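Local coordinates for hemolysin activator protein CdiB (Acinetobacter baumannii ACICU, PDB 6WIL) that probably secretes a partner CdiA-type toxin across the outer membrane in contact-dependent growth inhibition, as an Omp85-related two-partner transporter with POTRA domains and a beta barrel, at residues 143-148 with 205-210; 179-184 with 209-214; 305-310 with 345-350. All blocks are in the same frame, centred on the assembly; numbering follows the deposited sequence.

Contact 1 of 3, residues 143-148 with 205-210; sequences NKIVIQ and SDLILK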
ATOM      1  N   ASN A 143     -19.031 -13.749 -21.290  1.00 45.18           N
ATOM      2  CA  ASN A 143     -20.434 -13.828 -21.667  1.00 51.28           C
ATOM      3  C   ASN A 143     -21.366 -13.246 -20.611  1.00 48.25           C
ATOM      4  O   ASN A 143     -22.166 -12.357 -20.924  1.00 56.48           O
ATOM      5  CB  ASN A 143     -20.790 -15.285 -21.955  1.00 48.70           C
ATOM      6  CG  ASN A 143     -22.262 -15.490 -22.238  1.00 51.55           C
ATOM      7  OD1 ASN A 143     -22.869 -16.419 -21.727  1.00 53.41           O
ATOM      8  ND2 ASN A 143     -22.840 -14.631 -23.085  1.00 43.90           N
ATOM      9  N   LYS A 144     -21.282 -13.724 -19.368  1.00 48.85           N
ATOM     10  CA  LYS A 144     -22.115 -13.222 -18.283  1.00 58.92           C
ATOM     11  C   LYS A 144     -21.305 -13.160 -16.997  1.00 43.53           C
ATOM     12  O   LYS A 144     -20.461 -14.018 -16.734  1.00 44.72           O
ATOM     13  CB  LYS A 144     -23.355 -14.102 -18.039  1.00 43.94           C
ATOM     14  CG  LYS A 144     -24.076 -14.613 -19.279  1.00 66.62           C
ATOM     15  CD  LYS A 144     -25.272 -15.486 -18.901  1.00 71.46           C
ATOM     16  CE  LYS A 144     -24.860 -16.742 -18.133  1.00 66.68           C
ATOM     17  NZ  LYS A 144     -26.042 -17.568 -17.730  1.00 69.81           N
ATOM     18  N   ILE A 145     -21.590 -12.150 -16.185  1.00 50.25           N
ATOM     19  CA  ILE A 145     -21.170 -12.147 -14.790  1.00 41.07           C
ATOM     20  C   ILE A 145     -22.328 -12.705 -13.975  1.00 44.01           C
ATOM     21  O   ILE A 145     -23.439 -12.168 -14.016  1.00 46.05           O
ATOM     22  CB  ILE A 145     -20.771 -10.739 -14.323  1.00 52.96           C
ATOM     23  CG1 ILE A 145     -19.514 -10.284 -15.066  1.00 47.57           C
ATOM     24  CG2 ILE A 145     -20.541 -10.714 -12.814  1.00 48.67           C
ATOM     25  CD1 ILE A 145     -19.568  -8.852 -15.538  1.00 57.71           C
ATOM     26  N   VAL A 146     -22.087 -13.806 -13.271  1.00 41.85           N
ATOM     27  CA  VAL A 146     -23.132 -14.525 -12.552  1.00 32.85           C
ATOM     28  C   VAL A 146     -22.886 -14.361 -11.062  1.00 41.63           C
ATOM     29  O   VAL A 146     -21.857 -14.808 -10.540  1.00 52.26           O
ATOM     30  CB  VAL A 146     -23.177 -16.012 -12.944  1.00 47.21           C
ATOM     31  CG1 VAL A 146     -24.136 -16.775 -12.034  1.00 32.76           C
ATOM     32  CG2 VAL A 146     -23.592 -16.167 -14.401  1.00 39.13           C
ATOM     33  N   ILE A 147     -23.834 -13.725 -10.376  1.00 41.51           N
ATOM     34  CA  ILE A 147     -23.767 -13.563  -8.924  1.00 41.77           C
ATOM     35  C   ILE A 147     -24.555 -14.729  -8.334  1.00 53.02           C
ATOM     36  O   ILE A 147     -25.756 -14.637  -8.078  1.00 43.72           O
ATOM     37  CB  ILE A 147     -24.303 -12.208  -8.472  1.00 38.78           C
ATOM     38  CG1 ILE A 147     -23.756 -11.089  -9.362  1.00 46.69           C
ATOM     39  CG2 ILE A 147     -23.933 -11.953  -7.018  1.00 37.69           C
ATOM     40  CD1 ILE A 147     -22.238 -10.988  -9.368  1.00 36.89           C
ATOM     41  N   GLN A 148     -23.862 -15.850  -8.123  1.00 48.81           N
ATOM     42  CA  GLN A 148     -24.523 -17.032  -7.581  1.00 39.88           C
ATOM     43  C   GLN A 148     -25.008 -16.798  -6.157  1.00 50.05           C
ATOM     44  O   GLN A 148     -25.978 -17.428  -5.717  1.00 46.02           O
ATOM     45  CB  GLN A 148     -23.572 -18.231  -7.634  1.00 38.80           C
ATOM     46  CG  GLN A 148     -24.164 -19.534  -7.114  1.00 55.96           C
ATOM     47  CD  GLN A 148     -23.191 -20.693  -7.204  1.00 72.05           C
ATOM     48  OE1 GLN A 148     -22.959 -21.400  -6.222  1.00 74.76           O
ATOM     49  NE2 GLN A 148     -22.623 -20.899  -8.388  1.00 49.73           N
ATOM     50  N   SER A 205     -16.936 -17.166 -21.829  1.00 43.93           N
ATOM     51  CA  SER A 205     -16.738 -17.611 -20.461  1.00 49.17           C
ATOM     52  C   SER A 205     -17.779 -16.957 -19.563  1.00 46.39           C
ATOM     53  O   SER A 205     -18.284 -15.871 -19.853  1.00 42.14           O
ATOM     54  CB  SER A 205     -15.316 -17.270 -19.956  1.00 63.93           C
ATOM     55  OG  SER A 205     -14.278 -17.975 -20.651  1.00 57.83           O
ATOM     56  N   ASP A 206     -18.081 -17.621 -18.452  1.00 45.45           N
ATOM     57  CA  ASP A 206     -18.961 -17.076 -17.430  1.00 51.47           C
ATOM     58  C   ASP A 206     -18.165 -16.879 -16.154  1.00 57.07           C
ATOM     59  O   ASP A 206     -17.420 -17.773 -15.736  1.00 44.97           O
ATOM     60  CB  ASP A 206     -20.167 -17.983 -17.181  1.00 51.94           C
ATOM     61  CG  ASP A 206     -21.259 -17.775 -18.204  1.00 59.83           C
ATOM     62  OD1 ASP A 206     -21.294 -16.684 -18.815  1.00 62.77           O
ATOM     63  OD2 ASP A 206     -22.078 -18.696 -18.400  1.00 63.80           O
ATOM     64  N   LEU A 207     -18.305 -15.695 -15.562  1.00 54.02           N
ATOM     65  CA  LEU A 207     -17.625 -15.325 -14.327  1.00 42.19           C
ATOM     66  C   LEU A 207     -18.574 -15.605 -13.168  1.00 43.79           C
ATOM     67  O   LEU A 207     -19.514 -14.844 -12.921  1.00 48.41           O
ATOM     68  CB  LEU A 207     -17.206 -13.860 -14.369  1.00 43.33           C
ATOM     69  CG  LEU A 207     -16.304 -13.417 -13.219  1.00 47.36           C
ATOM     70  CD1 LEU A 207     -15.019 -14.214 -13.245  1.00 50.32           C
ATOM     71  CD2 LEU A 207     -16.018 -11.925 -13.282  1.00 44.33           C
ATOM     72  N   ILE A 208     -18.314 -16.692 -12.448  1.00 53.02           N
ATOM     73  CA  ILE A 208     -19.154 -17.116 -11.334  1.00 41.77           C
ATOM     74  C   ILE A 208     -18.622 -16.488 -10.053  1.00 46.28           C
ATOM     75  O   ILE A 208     -17.502 -16.789  -9.624  1.00 48.64           O
ATOM     76  CB  ILE A 208     -19.190 -18.647 -11.222  1.00 58.51           C
ATOM     77  CG1 ILE A 208     -19.483 -19.276 -12.586  1.00 56.46           C
ATOM     78  CG2 ILE A 208     -20.228 -19.084 -10.196  1.00 52.69           C
ATOM     79  CD1 ILE A 208     -20.732 -18.739 -13.248  1.00 50.26           C
ATOM     80  N   LEU A 209     -19.429 -15.626  -9.435  1.00 48.05           N
ATOM     81  CA  LEU A 209     -19.056 -14.919  -8.216  1.00 37.41           C
ATOM     82  C   LEU A 209     -19.943 -15.362  -7.060  1.00 41.11           C
ATOM     83  O   LEU A 209     -21.172 -15.333  -7.171  1.00 50.58           O
ATOM     84  CB  LEU A 209     -19.171 -13.404  -8.408  1.00 47.98           C
ATOM     85  CG  LEU A 209     -18.106 -12.726  -9.269  1.00 36.98           C
ATOM     86  CD1 LEU A 209     -18.466 -11.270  -9.514  1.00 29.94           C
ATOM     87  CD2 LEU A 209     -16.760 -12.834  -8.589  1.00 40.44           C
ATOM     88  N   LYS A 210     -19.319 -15.765  -5.955  1.00 35.50           N
ATOM     89  CA  LYS A 210     -20.011 -16.038  -4.698  1.00 38.30           C
ATOM     90  C   LYS A 210     -19.567 -14.993  -3.678  1.00 55.04           C
ATOM     91  O   LYS A 210     -18.390 -14.949  -3.299  1.00 47.24           O
ATOM     92  CB  LYS A 210     -19.724 -17.453  -4.201  1.00 47.42           C
ATOM     93  CG  LYS A 210     -20.636 -18.520  -4.788  1.00 57.10           C
ATOM     94  CD  LYS A 210     -20.481 -19.845  -4.056  1.00 69.00           C
ATOM     95  CE  LYS A 210     -19.368 -20.685  -4.650  1.00 66.40           C
ATOM     96  NZ  LYS A 210     -19.754 -21.227  -5.981  1.00 81.29           N
TER
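Val-146 and Leu-207 sit at the middle of a parallel strand pair whose short axes approach to 4.8 Å and diverge by 18°. The backbone bonds follow the parallel pattern, in which one residue reaches to both sides of its opposite number. Leu-207 takes the carbonyl of Lys-144 with its N and gives its O to Val-146 N, and Leu-209 repeats this with Val-146 O and Gln-148 N. The link from Leu-209 N to Val-146 O measures 2.8 Å.

Side-chain polar contacts lie toward the two ends. Asp-206 OD1 draws a weak, bent bond from Lys-144 N at 3.0 Å. The lysine chain crosses the carboxylate, its CE 3.4 Å from Asp-206 OD2, while the ammonium lies too far for a salt bridge although the charges probably still attract. At the other end, Lys-210 NZ donates to Gln-148 OE1 over 3.2 Å. It approaches from above the amide, 53° out of the carbonyl plane, with the two side chains running alongside each other.

Apolar contacts divide between the two faces of the sheet. With Lys-144 and Asp-206, Val-146 and Ile-208 share one face; chi2 of -54° places Ile-208 CD1 3.7 Å from Val-146 CB, near both valine methyls as well. On the other face Leu-209 CD1 is flanked by Ile-145 CG2 at 3.9 Å and Ile-147 CD1 at 3.8 Å. Leu-207, on this same face, also packs on Phe-163 and Met-189.

Strand 204-213 also pairs antiparallel with strand 185-193, so it lies between 132-149 and 185-193. In chain order strand 132-149 comes first, helices 154-160 and 171-181 follow, then strands 185-193 and 204-213: the beta-alpha-alpha-beta-beta order of a POTRA domain.

Contact 2 of 3, residues 179-184 with 209-214; sequences ENLKRV and LKLQAL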
ATOM      1  N   GLU A 179     -10.076  -7.485  -6.292  1.00 28.21           N
ATOM      2  CA  GLU A 179      -9.539  -6.753  -5.149  1.00 34.31           C
ATOM      3  C   GLU A 179     -10.495  -5.657  -4.699  1.00 21.20           C
ATOM      4  O   GLU A 179     -10.664  -5.427  -3.496  1.00 29.35           O
ATOM      5  CB  GLU A 179      -8.175  -6.160  -5.493  1.00 37.42           C
ATOM      6  CG  GLU A 179      -7.004  -7.036  -5.100  1.00 60.59           C
ATOM      7  CD  GLU A 179      -5.724  -6.632  -5.803  1.00 68.15           C
ATOM      8  OE1 GLU A 179      -5.002  -7.528  -6.286  1.00 55.33           O
ATOM      9  OE2 GLU A 179      -5.446  -5.415  -5.888  1.00 69.87           O
ATOM     10  N   ASN A 180     -11.130  -4.976  -5.654  1.00 31.71           N
ATOM     11  CA  ASN A 180     -12.106  -3.947  -5.317  1.00 41.62           C
ATOM     12  C   ASN A 180     -13.297  -4.533  -4.569  1.00 40.81           C
ATOM     13  O   ASN A 180     -13.823  -3.909  -3.639  1.00 39.30           O
ATOM     14  CB  ASN A 180     -12.569  -3.234  -6.586  1.00 28.89           C
ATOM     15  CG  ASN A 180     -11.475  -2.400  -7.207  1.00 29.12           C
ATOM     16  OD1 ASN A 180     -10.450  -2.145  -6.580  1.00 42.12           O
ATOM     17  ND2 ASN A 180     -11.692  -1.954  -8.440  1.00 44.51           N
ATOM     18  N   LEU A 181     -13.736  -5.735  -4.955  1.00 27.75           N
ATOM     19  CA  LEU A 181     -14.882  -6.343  -4.288  1.00 30.21           C
ATOM     20  C   LEU A 181     -14.511  -6.895  -2.920  1.00 35.96           C
ATOM     21  O   LEU A 181     -15.374  -6.997  -2.041  1.00 40.56           O
ATOM     22  CB  LEU A 181     -15.483  -7.455  -5.151  1.00 29.96           C
ATOM     23  CG  LEU A 181     -16.104  -7.063  -6.492  1.00 47.46           C
ATOM     24  CD1 LEU A 181     -16.863  -8.236  -7.113  1.00 42.97           C
ATOM     25  CD2 LEU A 181     -17.010  -5.860  -6.326  1.00 35.73           C
ATOM     26  N   LYS A 182     -13.248  -7.263  -2.718  1.00 31.62           N
ATOM     27  CA  LYS A 182     -12.832  -7.804  -1.430  1.00 35.26           C
ATOM     28  C   LYS A 182     -12.714  -6.742  -0.349  1.00 31.74           C
ATOM     29  O   LYS A 182     -12.472  -7.092   0.811  1.00 34.99           O
ATOM     30  CB  LYS A 182     -11.505  -8.551  -1.572  1.00 32.99           C
ATOM     31  CG  LYS A 182     -11.664  -9.955  -2.126  1.00 41.99           C
ATOM     32  CD  LYS A 182     -10.345 -10.497  -2.637  1.00 50.12           C
ATOM     33  CE  LYS A 182      -9.287 -10.559  -1.548  1.00 54.44           C
ATOM     34  NZ  LYS A 182      -9.540 -11.647  -0.565  1.00 61.28           N
ATOM     35  N   ARG A 183     -12.876  -5.463  -0.692  1.00 19.43           N
ATOM     36  CA  ARG A 183     -12.945  -4.444   0.348  1.00 44.61           C
ATOM     37  C   ARG A 183     -14.223  -4.569   1.163  1.00 30.07           C
ATOM     38  O   ARG A 183     -14.218  -4.282   2.364  1.00 44.68           O
ATOM     39  CB  ARG A 183     -12.842  -3.050  -0.269  1.00 39.20           C
ATOM     40  CG  ARG A 183     -11.485  -2.755  -0.873  1.00 37.44           C
ATOM     41  CD  ARG A 183     -11.439  -1.368  -1.471  1.00 36.25           C
ATOM     42  NE  ARG A 183     -10.206  -1.146  -2.216  1.00 47.00           N
ATOM     43  CZ  ARG A 183      -9.813   0.038  -2.672  1.00 43.58           C
ATOM     44  NH1 ARG A 183     -10.556   1.115  -2.449  1.00 43.17           N
ATOM     45  NH2 ARG A 183      -8.677   0.144  -3.344  1.00 68.24           N
ATOM     46  N   VAL A 184     -15.315  -5.007   0.541  1.00 37.51           N
ATOM     47  CA  VAL A 184     -16.609  -5.079   1.209  1.00 42.98           C
ATOM     48  C   VAL A 184     -17.206  -6.478   1.217  1.00 43.41           C
ATOM     49  O   VAL A 184     -18.175  -6.711   1.957  1.00 43.76           O
ATOM     50  CB  VAL A 184     -17.615  -4.080   0.595  1.00 36.83           C
ATOM     51  CG1 VAL A 184     -17.032  -2.671   0.593  1.00 31.11           C
ATOM     52  CG2 VAL A 184     -17.990  -4.501  -0.804  1.00 37.71           C
ATOM     53  N   LEU A 209     -19.429 -15.626  -9.435  1.00 48.05           N
ATOM     54  CA  LEU A 209     -19.056 -14.919  -8.216  1.00 37.41           C
ATOM     55  C   LEU A 209     -19.943 -15.362  -7.060  1.00 41.11           C
ATOM     56  O   LEU A 209     -21.172 -15.333  -7.171  1.00 50.58           O
ATOM     57  CB  LEU A 209     -19.171 -13.404  -8.408  1.00 47.98           C
ATOM     58  CG  LEU A 209     -18.106 -12.726  -9.269  1.00 36.98           C
ATOM     59  CD1 LEU A 209     -18.466 -11.270  -9.514  1.00 29.94           C
ATOM     60  CD2 LEU A 209     -16.760 -12.834  -8.589  1.00 40.44           C
ATOM     61  N   LYS A 210     -19.319 -15.765  -5.955  1.00 35.50           N
ATOM     62  CA  LYS A 210     -20.011 -16.038  -4.698  1.00 38.30           C
ATOM     63  C   LYS A 210     -19.567 -14.993  -3.678  1.00 55.04           C
ATOM     64  O   LYS A 210     -18.390 -14.949  -3.299  1.00 47.24           O
ATOM     65  CB  LYS A 210     -19.724 -17.453  -4.201  1.00 47.42           C
ATOM     66  CG  LYS A 210     -20.636 -18.520  -4.788  1.00 57.10           C
ATOM     67  CD  LYS A 210     -20.481 -19.845  -4.056  1.00 69.00           C
ATOM     68  CE  LYS A 210     -19.368 -20.685  -4.650  1.00 66.40           C
ATOM     69  NZ  LYS A 210     -19.754 -21.227  -5.981  1.00 81.29           N
ATOM     70  N   LEU A 211     -20.504 -14.156  -3.235  1.00 46.93           N
ATOM     71  CA  LEU A 211     -20.206 -13.022  -2.372  1.00 40.57           C
ATOM     72  C   LEU A 211     -20.890 -13.181  -1.020  1.00 48.53           C
ATOM     73  O   LEU A 211     -22.012 -13.691  -0.930  1.00 43.13           O
ATOM     74  CB  LEU A 211     -20.646 -11.701  -3.020  1.00 28.32           C
ATOM     75  CG  LEU A 211     -20.127 -11.383  -4.426  1.00 45.29           C
ATOM     76  CD1 LEU A 211     -20.734 -10.087  -4.941  1.00 37.36           C
ATOM     77  CD2 LEU A 211     -18.604 -11.311  -4.457  1.00 35.29           C
ATOM     78  N   GLN A 212     -20.202 -12.731   0.028  1.00 37.41           N
ATOM     79  CA  GLN A 212     -20.740 -12.696   1.381  1.00 38.52           C
ATOM     80  C   GLN A 212     -20.313 -11.382   2.012  1.00 40.92           C
ATOM     81  O   GLN A 212     -19.116 -11.145   2.198  1.00 37.99           O
ATOM     82  CB  GLN A 212     -20.243 -13.885   2.207  1.00 52.30           C
ATOM     83  CG  GLN A 212     -20.353 -13.699   3.706  1.00 58.49           C
ATOM     84  CD  GLN A 212     -19.735 -14.850   4.472  1.00 80.10           C
ATOM     85  OE1 GLN A 212     -20.209 -15.983   4.396  1.00 84.57           O
ATOM     86  NE2 GLN A 212     -18.662 -14.569   5.205  1.00 79.16           N
ATOM     87  N   ALA A 213     -21.285 -10.529   2.328  1.00 43.79           N
ATOM     88  CA  ALA A 213     -20.976  -9.196   2.828  1.00 40.84           C
ATOM     89  C   ALA A 213     -20.194  -9.270   4.135  1.00 35.47           C
ATOM     90  O   ALA A 213     -20.459 -10.116   4.993  1.00 40.61           O
ATOM     91  CB  ALA A 213     -22.264  -8.397   3.028  1.00 29.74           C
ATOM     92  N   LEU A 214     -19.210  -8.386   4.270  1.00 33.09           N
ATOM     93  CA  LEU A 214     -18.446  -8.273   5.502  1.00 43.80           C
ATOM     94  C   LEU A 214     -19.228  -7.463   6.530  1.00 36.29           C
ATOM     95  O   LEU A 214     -20.134  -6.696   6.191  1.00 37.95           O
ATOM     96  CB  LEU A 214     -17.088  -7.621   5.239  1.00 38.04           C
ATOM     97  CG  LEU A 214     -16.179  -8.306   4.215  1.00 39.97           C
ATOM     98  CD1 LEU A 214     -14.960  -7.444   3.914  1.00 38.01           C
ATOM     99  CD2 LEU A 214     -15.756  -9.680   4.711  1.00 34.56           C
TER
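Leu-181 of helix 171-181 reaches across to Leu-209 and Leu-211 on one face of strand 204-213. With CD1 anti to CA (chi2 -170°), the side chain is extended, and this methyl comes 4.2 Å from Leu-209 CD1, the two leucines crossing at about a right angle. The same CD1 lies 4.4 Å from Leu-211 CD2, so one methyl serves two strand residues that are two positions apart.

Arg-183 takes part through its backbone: Leu-214 CD1 rests 3.6 Å from Arg-183 O, an oxygen that also accepts from Asn-243 ND2. The Arg-183 guanidinium turns elsewhere, to a salt bridge with Asp-283 of the barrel.

Val-184 supplies the polar link. Its carbonyl oxygen receives Leu-214 N at 3.0 Å in a nearly straight bond (169° at the hydrogen), the donor tilted 29° from the carbonyl plane. Leu-214 CG also leans on this oxygen, at 3.4 Å.

Strand 185-193 follows directly and pairs antiparallel with 204-213, so the Val-184 bond lies at the end of that pairing. The whole is a POTRA helix packed on its sheet, beside the barrel and just ahead of its first strand, 217-228.

Contact 3 of 3, residues 305-310 with 345-350; sequences PVIYHG and FLNDIE. With SO4 (sulfate ion), chain C.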
ATOM      1  N   PRO A 305      -2.484  31.630  35.753  1.00 89.69           N
ATOM      2  CA  PRO A 305      -2.627  30.469  34.860  1.00 89.75           C
ATOM      3  C   PRO A 305      -2.165  30.799  33.448  1.00 69.87           C
ATOM      4  O   PRO A 305      -2.637  31.757  32.833  1.00 70.03           O
ATOM      5  CB  PRO A 305      -4.132  30.166  34.898  1.00 84.71           C
ATOM      6  CG  PRO A 305      -4.692  31.008  36.015  1.00 91.17           C
ATOM      7  CD  PRO A 305      -3.789  32.193  36.128  1.00 91.39           C
ATOM      8  N   VAL A 306      -1.248  29.987  32.931  1.00 67.52           N
ATOM      9  CA  VAL A 306      -0.668  30.181  31.605  1.00 71.78           C
ATOM     10  C   VAL A 306      -0.982  28.933  30.790  1.00 63.21           C
ATOM     11  O   VAL A 306      -0.331  27.893  30.950  1.00 70.22           O
ATOM     12  CB  VAL A 306       0.838  30.447  31.667  1.00 60.60           C
ATOM     13  CG1 VAL A 306       1.427  30.496  30.265  1.00 66.38           C
ATOM     14  CG2 VAL A 306       1.107  31.744  32.407  1.00 64.89           C
ATOM     15  N   ILE A 307      -1.974  29.031  29.908  1.00 60.00           N
ATOM     16  CA  ILE A 307      -2.426  27.907  29.096  1.00 59.03           C
ATOM     17  C   ILE A 307      -2.205  28.250  27.630  1.00 47.91           C
ATOM     18  O   ILE A 307      -2.735  29.252  27.134  1.00 60.18           O
ATOM     19  CB  ILE A 307      -3.902  27.571  29.353  1.00 63.55           C
ATOM     20  CG1 ILE A 307      -4.150  27.340  30.845  1.00 68.46           C
ATOM     21  CG2 ILE A 307      -4.317  26.358  28.533  1.00 53.91           C
ATOM     22  CD1 ILE A 307      -3.280  26.261  31.449  1.00 66.77           C
ATOM     23  N   TYR A 308      -1.424  27.423  26.943  1.00 45.21           N
ATOM     24  CA  TYR A 308      -1.285  27.495  25.494  1.00 54.32           C
ATOM     25  C   TYR A 308      -2.208  26.463  24.861  1.00 60.29           C
ATOM     26  O   TYR A 308      -2.144  25.276  25.200  1.00 53.32           O
ATOM     27  CB  TYR A 308       0.157  27.237  25.061  1.00 47.74           C
ATOM     28  CG  TYR A 308       1.147  28.288  25.498  1.00 45.65           C
ATOM     29  CD1 TYR A 308       1.398  29.403  24.709  1.00 51.94           C
ATOM     30  CD2 TYR A 308       1.848  28.157  26.689  1.00 61.14           C
ATOM     31  CE1 TYR A 308       2.311  30.366  25.099  1.00 64.80           C
ATOM     32  CE2 TYR A 308       2.762  29.115  27.089  1.00 65.93           C
ATOM     33  CZ  TYR A 308       2.990  30.216  26.291  1.00 69.08           C
ATOM     34  OH  TYR A 308       3.898  31.169  26.688  1.00 67.04           O
ATOM     35  N   HIS A 309      -3.063  26.914  23.947  1.00 49.92           N
ATOM     36  CA  HIS A 309      -4.010  26.036  23.278  1.00 52.24           C
ATOM     37  C   HIS A 309      -4.183  26.483  21.835  1.00 58.85           C
ATOM     38  O   HIS A 309      -4.010  27.660  21.511  1.00 52.57           O
ATOM     39  CB  HIS A 309      -5.369  26.015  23.996  1.00 36.78           C
ATOM     40  CG  HIS A 309      -6.020  27.359  24.111  1.00 52.09           C
ATOM     41  ND1 HIS A 309      -7.196  27.675  23.465  1.00 51.41           N
ATOM     42  CD2 HIS A 309      -5.664  28.467  24.805  1.00 55.09           C
ATOM     43  CE1 HIS A 309      -7.537  28.918  23.755  1.00 48.34           C
ATOM     44  NE2 HIS A 309      -6.623  29.422  24.565  1.00 64.62           N
ATOM     45  N   GLY A 310      -4.525  25.532  20.970  1.00 56.57           N
ATOM     46  CA  GLY A 310      -4.718  25.843  19.565  1.00 59.26           C
ATOM     47  C   GLY A 310      -5.346  24.679  18.832  1.00 59.03           C
ATOM     48  O   GLY A 310      -5.420  23.557  19.339  1.00 44.89           O
ATOM     49  N   PHE A 345      -3.048  29.995  20.582  1.00 47.55           N
ATOM     50  CA  PHE A 345      -3.587  30.943  21.548  1.00 40.93           C
ATOM     51  C   PHE A 345      -2.761  30.914  22.825  1.00 49.08           C
ATOM     52  O   PHE A 345      -2.097  29.925  23.146  1.00 47.12           O
ATOM     53  CB  PHE A 345      -5.053  30.642  21.900  1.00 52.01           C
ATOM     54  CG  PHE A 345      -5.999  30.758  20.742  1.00 54.78           C
ATOM     55  CD1 PHE A 345      -6.160  29.708  19.851  1.00 50.88           C
ATOM     56  CD2 PHE A 345      -6.745  31.910  20.555  1.00 48.19           C
ATOM     57  CE1 PHE A 345      -7.035  29.811  18.788  1.00 51.50           C
ATOM     58  CE2 PHE A 345      -7.624  32.018  19.496  1.00 52.35           C
ATOM     59  CZ  PHE A 345      -7.770  30.967  18.610  1.00 54.34           C
ATOM     60  N   LEU A 346      -2.823  32.021  23.560  1.00 49.38           N
ATOM     61  CA  LEU A 346      -2.298  32.101  24.919  1.00 54.71           C
ATOM     62  C   LEU A 346      -3.381  32.723  25.789  1.00 49.77           C
ATOM     63  O   LEU A 346      -3.696  33.908  25.638  1.00 51.53           O
ATOM     64  CB  LEU A 346      -1.003  32.911  24.976  1.00 45.28           C
ATOM     65  CG  LEU A 346      -0.353  33.006  26.358  1.00 60.31           C
ATOM     66  CD1 LEU A 346      -0.335  31.647  27.042  1.00 51.01           C
ATOM     67  CD2 LEU A 346       1.060  33.560  26.241  1.00 54.29           C
ATOM     68  N   ASN A 347      -3.952  31.918  26.687  1.00 46.37           N
ATOM     69  CA  ASN A 347      -5.056  32.337  27.551  1.00 47.84           C
ATOM     70  C   ASN A 347      -6.148  33.036  26.744  1.00 57.28           C
ATOM     71  O   ASN A 347      -6.592  34.138  27.071  1.00 70.46           O
ATOM     72  CB  ASN A 347      -4.559  33.232  28.689  1.00 53.26           C
ATOM     73  CG  ASN A 347      -3.664  32.494  29.667  1.00 61.05           C
ATOM     74  OD1 ASN A 347      -3.516  31.273  29.596  1.00 65.95           O
ATOM     75  ND2 ASN A 347      -3.071  33.234  30.596  1.00 53.60           N
ATOM     76  N   ASP A 348      -6.563  32.381  25.659  1.00 54.57           N
ATOM     77  CA  ASP A 348      -7.639  32.835  24.783  1.00 59.81           C
ATOM     78  C   ASP A 348      -7.283  34.103  24.010  1.00 52.46           C
ATOM     79  O   ASP A 348      -8.174  34.777  23.482  1.00 57.14           O
ATOM     80  CB  ASP A 348      -8.944  33.041  25.564  1.00 67.86           C
ATOM     81  CG  ASP A 348      -9.223  31.912  26.544  1.00 78.33           C
ATOM     82  OD1 ASP A 348      -8.893  30.749  26.228  1.00 78.44           O
ATOM     83  OD2 ASP A 348      -9.764  32.190  27.635  1.00 75.96           O
ATOM     84  N   ILE A 349      -6.002  34.448  23.921  1.00 47.64           N
ATOM     85  CA  ILE A 349      -5.528  35.531  23.066  1.00 54.21           C
ATOM     86  C   ILE A 349      -4.741  34.910  21.920  1.00 54.00           C
ATOM     87  O   ILE A 349      -3.805  34.134  22.150  1.00 38.27           O
ATOM     88  CB  ILE A 349      -4.669  36.545  23.839  1.00 55.43           C
ATOM     89  CG1 ILE A 349      -5.419  37.072  25.066  1.00 52.50           C
ATOM     90  CG2 ILE A 349      -4.287  37.703  22.931  1.00 52.54           C
ATOM     91  CD1 ILE A 349      -6.546  38.037  24.736  1.00 42.55           C
ATOM     92  N   GLU A 350      -5.122  35.245  20.688  1.00 51.92           N
ATOM     93  CA  GLU A 350      -4.507  34.636  19.517  1.00 53.82           C
ATOM     94  C   GLU A 350      -3.135  35.239  19.242  1.00 55.03           C
ATOM     95  O   GLU A 350      -2.945  36.458  19.309  1.00 56.48           O
ATOM     96  CB  GLU A 350      -5.401  34.804  18.289  1.00 48.63           C
ATOM     97  CG  GLU A 350      -4.861  34.127  17.032  1.00 55.06           C
ATOM     98  CD  GLU A 350      -5.893  34.043  15.921  1.00 64.32           C
ATOM     99  OE1 GLU A 350      -5.501  33.862  14.747  1.00 67.88           O
ATOM    100  OE2 GLU A 350      -7.099  34.156  16.224  1.00 89.10           O
TER
HETATM  101  S   SO4 C 602      -4.894  36.356  30.861  0.80108.31           S
HETATM  102  O1  SO4 C 602      -3.494  36.126  30.518  0.80 79.46           O
HETATM  103  O2  SO4 C 602      -5.043  37.695  31.431  0.80 92.43           O
HETATM  104  O3  SO4 C 602      -5.321  35.357  31.837  0.80 85.83           O
HETATM  105  O4  SO4 C 602      -5.715  36.250  29.658  0.80 85.07           O
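Asn-347 ND2 is held by two acceptors, Pro-305 O at 2.7 Å and a sulfate oxygen, SO4 O1, at 2.9 Å; the ion probably comes from the crystallisation liquor. The asparagine belongs to the type I' turn Leu-346 to Ile-349, which closes the tight beta hairpin of barrel strands 329-346 and 349-371, and it meets the segment leading into neighbouring strand 308-326. Its OD1 accepts Ile-307 N at 2.7 Å in a nearly straight bond (169°). Since Asn-347 N also donates to Ile-307 O, at 3.0 Å, side chain and backbone together prolong the antiparallel pairing past its last bridge, Tyr-308 with Leu-346.

On the face carrying that pair, Leu-346 CD1 sits over the centre of the tyrosine ring, 3.6 Å from its centroid, a CH-pi contact; Val-306 CG1 touches the same methyl.

His-309 and Phe-345 occupy the other face. Their ring planes are within 18° of parallel but slid apart, so they barely overlap. Instead, Phe-345 CB lies over the imidazole, 3.5 Å from its centroid and shifted toward the rim. At the edge of the imidazole, Asp-348 N donates to His-309 NE2 at 3.2 Å, only 2° out of the ring plane.

Overall arrangement
Contacts 1 and 2 belong to the same POTRA domain, are both partly buried and share Leu-209 and Lys-210 of strand 204-213; their centres are 14 Å apart. Contact 1 joins strand to strand, mostly through backbone bonds with aliphatic flanks, whereas contact 2 packs a helix on that sheet, with leucine methyls and a single hydrogen bond. Contact 3 stands apart, its centre about 62 Å from that of contact 1 and on the opposite side of the chain's centre. It alone is a surface contact, at the far rim of the barrel, and there side-chain amide and imidazole bonds and CH-pi contacts supplement a short antiparallel pairing.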